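Local structure of FAD-binding oxidoreductase (Gulosibacter chungangensis, 7PBG) at residues 393-398 / 441-446; 423-428 / 455-460; 121-126 / 205-210. The protein oxidises 4-ethylphenol and related 4-alkylphenols, dehydrogenating the alkyl side chain to 4-vinylphenol-type products by means of a covalently attached FAD. One frame throughout, in Å; residues are numbered along the deposited sequence.

Interaction 1. Residues 393-398 / 441-446; sequences AGHFFY and ICLPLY. With FAD (flavin-adenine dinucleotide), chain C.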
# COMPACT_ATOMS: atom_id res chain seq x y z
N ALA A 393 4.63 -23.10 -27.99
CA ALA A 393 5.36 -21.97 -27.39
C ALA A 393 4.71 -21.61 -26.05
O ALA A 393 3.48 -21.45 -25.92
CB ALA A 393 5.37 -20.77 -28.30
N GLY A 394 5.55 -21.47 -25.04
CA GLY A 394 5.12 -20.96 -23.74
C GLY A 394 6.26 -20.16 -23.15
O GLY A 394 7.33 -20.08 -23.80
N HIS A 395 6.00 -19.57 -22.00
CA HIS A 395 6.97 -18.66 -21.35
C HIS A 395 7.25 -19.05 -19.92
O HIS A 395 6.60 -19.94 -19.36
CB HIS A 395 6.48 -17.21 -21.57
CG HIS A 395 5.13 -16.96 -21.05
ND1 HIS A 395 4.73 -17.24 -19.76
CD2 HIS A 395 4.07 -16.37 -21.64
CE1 HIS A 395 3.46 -16.95 -19.63
NE2 HIS A 395 3.06 -16.32 -20.73
N PHE A 396 8.24 -18.34 -19.37
CA PHE A 396 8.88 -18.62 -18.07
C PHE A 396 9.61 -17.35 -17.68
O PHE A 396 10.70 -17.13 -18.16
CB PHE A 396 9.77 -19.85 -18.26
CG PHE A 396 10.45 -20.41 -17.04
CD1 PHE A 396 9.75 -21.17 -16.14
CD2 PHE A 396 11.80 -20.16 -16.80
CE1 PHE A 396 10.38 -21.71 -15.02
CE2 PHE A 396 12.42 -20.70 -15.70
CZ PHE A 396 11.72 -21.47 -14.81
N PHE A 397 8.98 -16.52 -16.85
CA PHE A 397 9.36 -15.09 -16.73
C PHE A 397 10.65 -14.93 -15.93
O PHE A 397 10.79 -15.54 -14.88
CB PHE A 397 8.24 -14.26 -16.09
CG PHE A 397 7.09 -14.02 -17.02
CD1 PHE A 397 7.20 -13.12 -18.07
CD2 PHE A 397 5.89 -14.67 -16.82
CE1 PHE A 397 6.15 -12.93 -18.95
CE2 PHE A 397 4.82 -14.47 -17.68
CZ PHE A 397 4.95 -13.57 -18.74
N TYR A 398 11.52 -14.09 -16.43
CA TYR A 398 12.61 -13.43 -15.66
C TYR A 398 12.29 -11.95 -15.64
O TYR A 398 12.44 -11.29 -16.69
CB TYR A 398 13.95 -13.69 -16.33
CG TYR A 398 15.10 -12.88 -15.76
CD1 TYR A 398 15.56 -13.12 -14.48
CD2 TYR A 398 15.71 -11.89 -16.51
CE1 TYR A 398 16.56 -12.35 -13.94
CE2 TYR A 398 16.76 -11.16 -15.99
CZ TYR A 398 17.17 -11.37 -14.69
OH TYR A 398 18.19 -10.65 -14.13
N ILE A 441 11.12 -7.01 -18.23
CA ILE A 441 10.35 -8.27 -18.40
C ILE A 441 10.96 -9.08 -19.55
O ILE A 441 10.97 -8.63 -20.69
CB ILE A 441 8.87 -7.99 -18.68
CG1 ILE A 441 8.25 -6.98 -17.69
CG2 ILE A 441 8.15 -9.31 -18.74
CD1 ILE A 441 8.58 -7.22 -16.24
N CYS A 442 11.60 -10.19 -19.22
CA CYS A 442 12.14 -11.18 -20.18
C CYS A 442 11.10 -12.28 -20.27
O CYS A 442 10.89 -13.03 -19.29
CB CYS A 442 13.49 -11.68 -19.72
SG CYS A 442 14.07 -13.09 -20.68
N LEU A 443 10.39 -12.28 -21.37
CA LEU A 443 9.40 -13.31 -21.71
C LEU A 443 10.06 -14.20 -22.74
O LEU A 443 10.14 -13.85 -23.93
CB LEU A 443 8.16 -12.62 -22.24
CG LEU A 443 6.93 -13.48 -22.44
CD1 LEU A 443 5.71 -12.59 -22.62
CD2 LEU A 443 7.08 -14.43 -23.62
N PRO A 444 10.64 -15.34 -22.33
CA PRO A 444 11.21 -16.24 -23.30
C PRO A 444 10.09 -17.07 -23.91
O PRO A 444 9.07 -17.28 -23.23
CB PRO A 444 12.09 -17.16 -22.46
CG PRO A 444 11.34 -17.24 -21.14
CD PRO A 444 10.76 -15.85 -20.96
N LEU A 445 10.25 -17.48 -25.16
CA LEU A 445 9.38 -18.49 -25.79
C LEU A 445 10.18 -19.75 -26.04
O LEU A 445 11.23 -19.70 -26.71
CB LEU A 445 8.77 -17.91 -27.06
CG LEU A 445 7.76 -16.81 -26.80
CD1 LEU A 445 7.23 -16.28 -28.11
CD2 LEU A 445 6.58 -17.30 -25.93
N TYR A 446 9.73 -20.81 -25.41
CA TYR A 446 10.36 -22.15 -25.56
C TYR A 446 9.30 -23.19 -25.89
O TYR A 446 8.11 -22.95 -25.73
CB TYR A 446 11.14 -22.52 -24.30
CG TYR A 446 10.28 -22.86 -23.12
CD1 TYR A 446 10.15 -24.17 -22.70
CD2 TYR A 446 9.56 -21.90 -22.43
CE1 TYR A 446 9.34 -24.52 -21.63
CE2 TYR A 446 8.73 -22.23 -21.37
CZ TYR A 446 8.62 -23.54 -20.96
OH TYR A 446 7.79 -23.92 -19.94
PA FAD C . -4.20 -17.56 -9.99
O1A FAD C . -3.42 -18.60 -10.73
O2A FAD C . -5.61 -17.89 -9.58
O5B FAD C . -3.40 -17.19 -8.70
C5B FAD C . -2.00 -16.96 -8.72
C4B FAD C . -1.45 -17.30 -7.36
O4B FAD C . -2.00 -16.40 -6.35
C3B FAD C . -1.79 -18.70 -6.83
O3B FAD C . -0.91 -19.68 -7.35
C2B FAD C . -1.75 -18.50 -5.31
O2B FAD C . -0.40 -18.55 -4.87
C1B FAD C . -2.35 -17.11 -5.17
N9A FAD C . -3.79 -17.08 -5.04
C8A FAD C . -4.68 -16.83 -6.03
N7A FAD C . -5.91 -16.85 -5.61
C5A FAD C . -5.82 -17.19 -4.28
C6A FAD C . -6.80 -17.32 -3.28
N6A FAD C . -8.11 -17.21 -3.52
N1A FAD C . -6.37 -17.66 -2.05
C2A FAD C . -5.03 -17.77 -1.83
N3A FAD C . -4.03 -17.64 -2.68
C4A FAD C . -4.50 -17.34 -3.91
N1 FAD C . 0.69 -10.98 -15.33
C2 FAD C . 0.46 -9.73 -14.97
O2 FAD C . 0.29 -9.43 -13.76
N3 FAD C . 0.33 -8.74 -15.88
C4 FAD C . 0.49 -8.95 -17.21
O4 FAD C . 0.28 -8.01 -18.01
C4X FAD C . 0.77 -10.23 -17.64
N5 FAD C . 0.95 -10.42 -18.92
C5X FAD C . 1.21 -11.71 -19.32
C6 FAD C . 1.38 -11.95 -20.69
C7 FAD C . 1.60 -13.22 -21.19
C7M FAD C . 1.75 -13.42 -22.68
C8 FAD C . 1.63 -14.30 -20.28
C8M FAD C . 1.86 -15.69 -20.77
C9 FAD C . 1.50 -14.07 -18.93
C9A FAD C . 1.27 -12.79 -18.40
N10 FAD C . 1.08 -12.53 -17.05
C10 FAD C . 0.81 -11.24 -16.62
C1' FAD C . 1.04 -13.62 -16.04
C2' FAD C . -0.36 -14.21 -15.82
O2' FAD C . -1.06 -14.40 -17.10
C3' FAD C . -1.31 -13.34 -14.97
O3' FAD C . -0.62 -12.82 -13.86
C4' FAD C . -2.58 -14.04 -14.47
O4' FAD C . -3.60 -13.06 -14.20
C5' FAD C . -2.30 -14.86 -13.24
O5' FAD C . -3.16 -16.00 -13.16
P FAD C . -4.55 -15.95 -12.38
O1P FAD C . -5.41 -17.08 -12.88
O2P FAD C . -5.06 -14.55 -12.52
O3P FAD C . -4.15 -16.21 -10.85

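Interaction 2. Residues 423-428 / 455-460; sequences HGIDYL and KETLDM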
# COMPACT_ATOMS: atom_id res chain seq x y z
N HIS A 423 21.44 -20.16 -25.55
CA HIS A 423 20.57 -21.31 -25.18
C HIS A 423 19.54 -21.61 -26.27
O HIS A 423 18.72 -22.49 -26.02
CB HIS A 423 19.91 -20.99 -23.83
CG HIS A 423 20.85 -21.07 -22.68
ND1 HIS A 423 20.99 -22.24 -21.96
CD2 HIS A 423 21.68 -20.18 -22.11
CE1 HIS A 423 21.87 -22.04 -20.98
NE2 HIS A 423 22.32 -20.81 -21.07
N GLY A 424 19.49 -20.80 -27.33
CA GLY A 424 18.57 -21.01 -28.46
C GLY A 424 17.13 -20.69 -28.10
O GLY A 424 16.21 -21.45 -28.55
N ILE A 425 16.94 -19.68 -27.25
CA ILE A 425 15.61 -19.28 -26.73
C ILE A 425 15.29 -17.90 -27.30
O ILE A 425 16.10 -16.98 -27.19
CB ILE A 425 15.60 -19.36 -25.19
CG1 ILE A 425 15.96 -20.76 -24.67
CG2 ILE A 425 14.26 -18.89 -24.64
CD1 ILE A 425 15.04 -21.87 -25.15
N ASP A 426 14.07 -17.73 -27.79
CA ASP A 426 13.60 -16.43 -28.30
C ASP A 426 13.28 -15.51 -27.12
O ASP A 426 12.70 -15.99 -26.12
CB ASP A 426 12.36 -16.62 -29.18
CG ASP A 426 12.65 -17.14 -30.58
OD1 ASP A 426 13.83 -17.32 -30.92
OD2 ASP A 426 11.70 -17.39 -31.31
N TYR A 427 13.62 -14.24 -27.27
CA TYR A 427 13.59 -13.21 -26.21
C TYR A 427 12.61 -12.11 -26.56
O TYR A 427 12.89 -11.32 -27.44
CB TYR A 427 15.00 -12.64 -26.05
CG TYR A 427 15.17 -11.50 -25.11
CD1 TYR A 427 14.34 -11.29 -24.00
CD2 TYR A 427 16.24 -10.65 -25.30
CE1 TYR A 427 14.52 -10.21 -23.15
CE2 TYR A 427 16.45 -9.59 -24.44
CZ TYR A 427 15.62 -9.39 -23.36
OH TYR A 427 15.93 -8.33 -22.57
N LEU A 428 11.49 -12.09 -25.87
CA LEU A 428 10.50 -11.02 -25.96
C LEU A 428 10.75 -10.12 -24.75
O LEU A 428 10.85 -10.63 -23.62
CB LEU A 428 9.09 -11.61 -25.97
CG LEU A 428 8.68 -12.22 -27.31
CD1 LEU A 428 9.58 -13.37 -27.74
CD2 LEU A 428 7.24 -12.67 -27.21
N LYS A 455 14.87 -27.71 -20.45
CA LYS A 455 16.14 -27.65 -19.68
C LYS A 455 16.92 -26.39 -20.07
O LYS A 455 17.45 -25.70 -19.16
CB LYS A 455 17.02 -28.88 -19.94
CG LYS A 455 18.41 -28.78 -19.33
CD LYS A 455 19.15 -30.10 -19.37
CE LYS A 455 20.65 -29.93 -19.53
NZ LYS A 455 21.21 -29.08 -18.45
N GLU A 456 16.96 -26.06 -21.35
CA GLU A 456 17.67 -24.86 -21.84
C GLU A 456 17.03 -23.64 -21.19
O GLU A 456 17.75 -22.76 -20.77
CB GLU A 456 17.63 -24.72 -23.36
CG GLU A 456 18.59 -25.67 -24.09
CD GLU A 456 20.00 -25.68 -23.52
OE1 GLU A 456 20.46 -26.78 -23.08
OE2 GLU A 456 20.60 -24.61 -23.45
N THR A 457 15.70 -23.62 -21.12
CA THR A 457 14.98 -22.46 -20.55
C THR A 457 15.27 -22.32 -19.07
O THR A 457 15.53 -21.21 -18.60
CB THR A 457 13.48 -22.57 -20.82
OG1 THR A 457 13.38 -22.65 -22.24
CG2 THR A 457 12.70 -21.38 -20.30
N LEU A 458 15.20 -23.43 -18.33
CA LEU A 458 15.50 -23.40 -16.89
C LEU A 458 16.96 -23.01 -16.69
O LEU A 458 17.22 -22.13 -15.82
CB LEU A 458 15.23 -24.77 -16.28
CG LEU A 458 15.56 -24.86 -14.80
CD1 LEU A 458 14.90 -23.73 -14.00
CD2 LEU A 458 15.19 -26.23 -14.26
N ASP A 459 17.91 -23.64 -17.38
CA ASP A 459 19.35 -23.29 -17.21
C ASP A 459 19.58 -21.82 -17.53
O ASP A 459 20.32 -21.15 -16.77
CB ASP A 459 20.24 -24.13 -18.11
CG ASP A 459 20.32 -25.57 -17.66
OD1 ASP A 459 19.81 -25.88 -16.56
OD2 ASP A 459 20.87 -26.39 -18.46
N MET A 460 19.02 -21.34 -18.64
CA MET A 460 19.14 -19.93 -19.06
C MET A 460 18.65 -19.03 -17.92
O MET A 460 19.34 -18.09 -17.54
CB MET A 460 18.30 -19.63 -20.30
CG MET A 460 18.38 -18.17 -20.74
SD MET A 460 17.09 -17.81 -21.93
CE MET A 460 15.60 -17.82 -20.95

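Interaction 3. Residues 121-126 / 205-210; sequences LAYAVV and WHLYPG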
# COMPACT_ATOMS: atom_id res chain seq x y z
N LEU A 121 -18.90 5.19 -5.03
CA LEU A 121 -17.60 5.06 -4.33
C LEU A 121 -16.63 4.24 -5.20
O LEU A 121 -15.54 3.93 -4.71
CB LEU A 121 -17.85 4.41 -2.97
CG LEU A 121 -18.73 5.25 -2.04
CD1 LEU A 121 -18.86 4.60 -0.67
CD2 LEU A 121 -18.19 6.66 -1.91
N ALA A 122 -16.98 3.96 -6.44
CA ALA A 122 -16.06 3.45 -7.50
C ALA A 122 -15.29 2.22 -7.04
O ALA A 122 -14.04 2.29 -6.94
CB ALA A 122 -15.10 4.50 -7.92
N TYR A 123 -15.99 1.17 -6.65
CA TYR A 123 -15.32 -0.12 -6.36
C TYR A 123 -16.20 -1.29 -6.79
O TYR A 123 -17.40 -1.15 -6.92
CB TYR A 123 -14.90 -0.23 -4.91
CG TYR A 123 -16.01 -0.39 -3.91
CD1 TYR A 123 -16.53 -1.62 -3.59
CD2 TYR A 123 -16.58 0.71 -3.31
CE1 TYR A 123 -17.57 -1.77 -2.66
CE2 TYR A 123 -17.57 0.58 -2.36
CZ TYR A 123 -18.08 -0.66 -2.03
OH TYR A 123 -19.10 -0.79 -1.11
N ALA A 124 -15.59 -2.46 -6.90
CA ALA A 124 -16.31 -3.71 -7.12
C ALA A 124 -15.84 -4.69 -6.06
O ALA A 124 -14.79 -4.47 -5.43
CB ALA A 124 -16.07 -4.23 -8.51
N VAL A 125 -16.65 -5.69 -5.84
CA VAL A 125 -16.34 -6.80 -4.91
C VAL A 125 -16.41 -8.10 -5.70
O VAL A 125 -17.46 -8.37 -6.38
CB VAL A 125 -17.26 -6.83 -3.67
CG1 VAL A 125 -16.94 -8.01 -2.75
CG2 VAL A 125 -17.21 -5.50 -2.95
N VAL A 126 -15.35 -8.89 -5.61
CA VAL A 126 -15.25 -10.09 -6.47
C VAL A 126 -14.98 -11.33 -5.62
O VAL A 126 -14.28 -11.24 -4.60
CB VAL A 126 -14.20 -9.93 -7.58
CG1 VAL A 126 -14.59 -8.80 -8.50
CG2 VAL A 126 -12.81 -9.71 -7.02
N TRP A 205 -15.23 -1.38 4.45
CA TRP A 205 -14.38 -2.56 4.20
C TRP A 205 -13.59 -2.38 2.88
O TRP A 205 -12.38 -2.61 2.86
CB TRP A 205 -15.22 -3.81 4.13
CG TRP A 205 -14.46 -5.10 4.15
CD1 TRP A 205 -13.15 -5.30 4.48
CD2 TRP A 205 -15.02 -6.39 3.91
NE1 TRP A 205 -12.86 -6.64 4.48
CE2 TRP A 205 -13.97 -7.33 4.08
CE3 TRP A 205 -16.31 -6.87 3.61
CZ2 TRP A 205 -14.19 -8.70 3.95
CZ3 TRP A 205 -16.52 -8.22 3.50
CH2 TRP A 205 -15.45 -9.11 3.60
N HIS A 206 -14.24 -1.90 1.82
CA HIS A 206 -13.58 -1.77 0.49
C HIS A 206 -13.20 -0.32 0.19
O HIS A 206 -12.83 -0.05 -0.94
CB HIS A 206 -14.49 -2.40 -0.61
CG HIS A 206 -14.97 -3.76 -0.19
ND1 HIS A 206 -14.08 -4.79 0.07
CD2 HIS A 206 -16.22 -4.25 0.04
CE1 HIS A 206 -14.77 -5.86 0.46
NE2 HIS A 206 -16.08 -5.59 0.41
N LEU A 207 -13.30 0.59 1.18
CA LEU A 207 -12.99 2.01 0.99
C LEU A 207 -11.66 2.37 1.62
O LEU A 207 -10.92 3.12 1.03
CB LEU A 207 -14.07 2.88 1.62
CG LEU A 207 -15.49 2.54 1.24
CD1 LEU A 207 -16.46 3.44 1.97
CD2 LEU A 207 -15.67 2.66 -0.26
N TYR A 208 -11.37 1.86 2.81
CA TYR A 208 -10.22 2.34 3.60
C TYR A 208 -9.41 1.13 4.03
O TYR A 208 -9.88 0.33 4.80
CB TYR A 208 -10.71 3.14 4.80
CG TYR A 208 -9.58 3.59 5.68
CD1 TYR A 208 -8.68 4.52 5.24
CD2 TYR A 208 -9.38 3.00 6.92
CE1 TYR A 208 -7.61 4.92 6.04
CE2 TYR A 208 -8.32 3.41 7.73
CZ TYR A 208 -7.45 4.38 7.29
OH TYR A 208 -6.36 4.75 8.07
N PRO A 209 -8.15 1.01 3.52
CA PRO A 209 -7.24 -0.10 3.84
C PRO A 209 -6.53 0.16 5.17
O PRO A 209 -5.36 0.48 5.18
CB PRO A 209 -6.27 -0.08 2.67
CG PRO A 209 -6.17 1.35 2.30
CD PRO A 209 -7.55 1.93 2.53
N GLY A 210 -7.30 0.06 6.25
CA GLY A 210 -6.86 0.38 7.62
C GLY A 210 -7.83 -0.17 8.64
O GLY A 210 -8.93 -0.63 8.31

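Interaction 1. Residues 393-398 / 441-446
Phe-397 and Leu-443 lie side by side and point the same way, toward the isoalloxazine ring of FAD, with Phe-397 CE1 3.6 Å from Leu-443 CG. The packing is tight around this pair. The CZ corner of Phe-397 approaches flavin C9 at 3.5 Å, and the same CZ stands 3.7 Å above the centre of the His-395 ring. His-395 carries the cofactor: its NE2 is bonded covalently to FAD C8M at 1.4 Å. Its CB rests 3.5 Å from Leu-443 CD2. Across the backbone, two antiparallel hydrogen-bonded pairs, Gly-394 with Tyr-446 and Tyr-398 with Cys-442, bracket a middle where the ladder is interrupted. Pro-444 has no N-H to offer there, and its CG presses to 3.0 Å from Phe-396 O. The Tyr-446 ring turns its edge to the His-395 carbonyl, and its CD2 comes within 3.2 Å of Gly-394 O; its OH is hydrogen-bonded to Pro-46 O. Other side-chain contacts are looser. Ala-393 CB comes no nearer than 4.4 Å to Leu-445 CD2. The ring of Phe-396 leads away toward helix 451-470. Ile-441, the one partly exposed residue, gives Phe-397 little more than its CG2 methyl. The two strands are neighbours in the large antiparallel sheet of the cap domain, and the linkage from His-395 to the flavin 8-methyl group is the covalent flavin site known from the vanillyl-alcohol oxidase family.

Interaction 2. Residues 423-428 / 455-460
His-423 and Glu-456 form a His-carboxylate hydrogen bond, which joins the Schellman motif ending helix 406-422 to helix 451-470, the two helices of a ferredoxin-like beta-alpha-beta-beta-alpha-beta unit. ND1 donates to Glu-456 OE2 over 2.8 Å, but the bond is bent, with an angle of 138° at the hydrogen. The carboxylate is met on its anti side, from 34° out of its own plane. A bend at chi2 (-48°) turns CD of Glu-456 back toward the imidazole, while CB and CG pass beside His-423 O. One face of the imidazole is laid on the helix backbone: Met-460 CB sits 3.9 Å from the ring centroid in a CH-pi contact, and Met-460 CA is over the ring centre. Farther along the chain, Ile-425 drops its branches onto the same helix, its CB meeting Met-460 SD at 3.9 Å, while Met-460 also packs on Ile-419 and Ser-420 of helix 406-422. Beyond this first shell, Gly-424 takes a positive phi and turns the chain from the helix end toward strand 426-433, which sets His-423 and Ile-425 over helix 451-470. Asp-459 is tied to Lys-455 NZ by a salt bridge of 2.7 Å to OD2. The carboxylate of Glu-456 would tend to favour a protonated imidazole, Asp-459 less so because Lys-455 offsets its charge. Ile-425 also packs on Pro-444 of the next strand, and its CD1 touches Thr-457 OG1 at 3.4 Å, a hydroxyl that is itself hydrogen-bonded to Ser-453 O.

Interaction 3. Residues 121-126 / 205-210
Tyr-123 and His-206 meet through two first torsions: CG of Tyr-123 is set between its backbone N and carbonyl carbon (chi1 71°), and CG of His-206 lies anti to its carbonyl carbon (chi1 -48°). Tyr-123 belongs to a G1 beta bulge, in which Ala-122 and Tyr-123 both face Asn-118 where the hairpin of strands 114-118 and 123-126 turns, in the antiparallel sheet of the FAD-binding domain. The contact joins this hairpin to the loop between strands 191-193 and 226-237. It has no hydrogen bond across it and consists wholly of buried apolar and ring contacts. His-206 CB sits over one face of the phenol ring, displaced toward its rim, 3.7 Å from Tyr-123 CD1. The two rings meet obliquely, their planes 45° apart, so this is a CH-pi contact through CB and not a ring stack. Leu-207 CD2 approaches the other half of the ring, 3.5 Å from Tyr-123 CE2, while Leu-207 CD1 reaches Leu-121 CD1 at 3.8 Å. These two leucines also adjoin the second subunit, Leu-121 packing on its Pro-404 and Leu-207 on its Ala-403; Arg-436 of that subunit bonds Ala-122 O. Gln-234 NE2, from strand 226-237, anchors the loop by a hydrogen bond to His-206 O. The imidazole is held in rotation by its ND1, bonded to Cys-180 O, and is sandwiched between two apolar neighbours. On one face, Val-125 CG2 makes a second CH-pi contact, 3.4 Å from His-206 CD2; on the opposite face, Trp-205 CG stands 3.8 Å above the ring plane, offset toward the rim.

From the N terminus, interaction 3 comes first: residues 205-210 return to 121-126 after 78 intervening residues, joining a hairpin of the FAD-binding domain to a loop beside the subunit interface. It closes before the others open. Interactions 1 and 2 cross, their segments alternating in the order 393-398, 423-428, 441-446, 455-460, with 42 and 26 residues between their segments. They touch: Leu-443 N lies 2.8 Å from Leu-428 O, so neighbouring strands of the cap sheet continue from one contact to the other, and helix 451-470, which supplies one side of interaction 2, also packs on Phe-396 and Tyr-446 of interaction 1. Interaction 3 lies opposite across the chain's centre, about 34 Å from interaction 1 between centres.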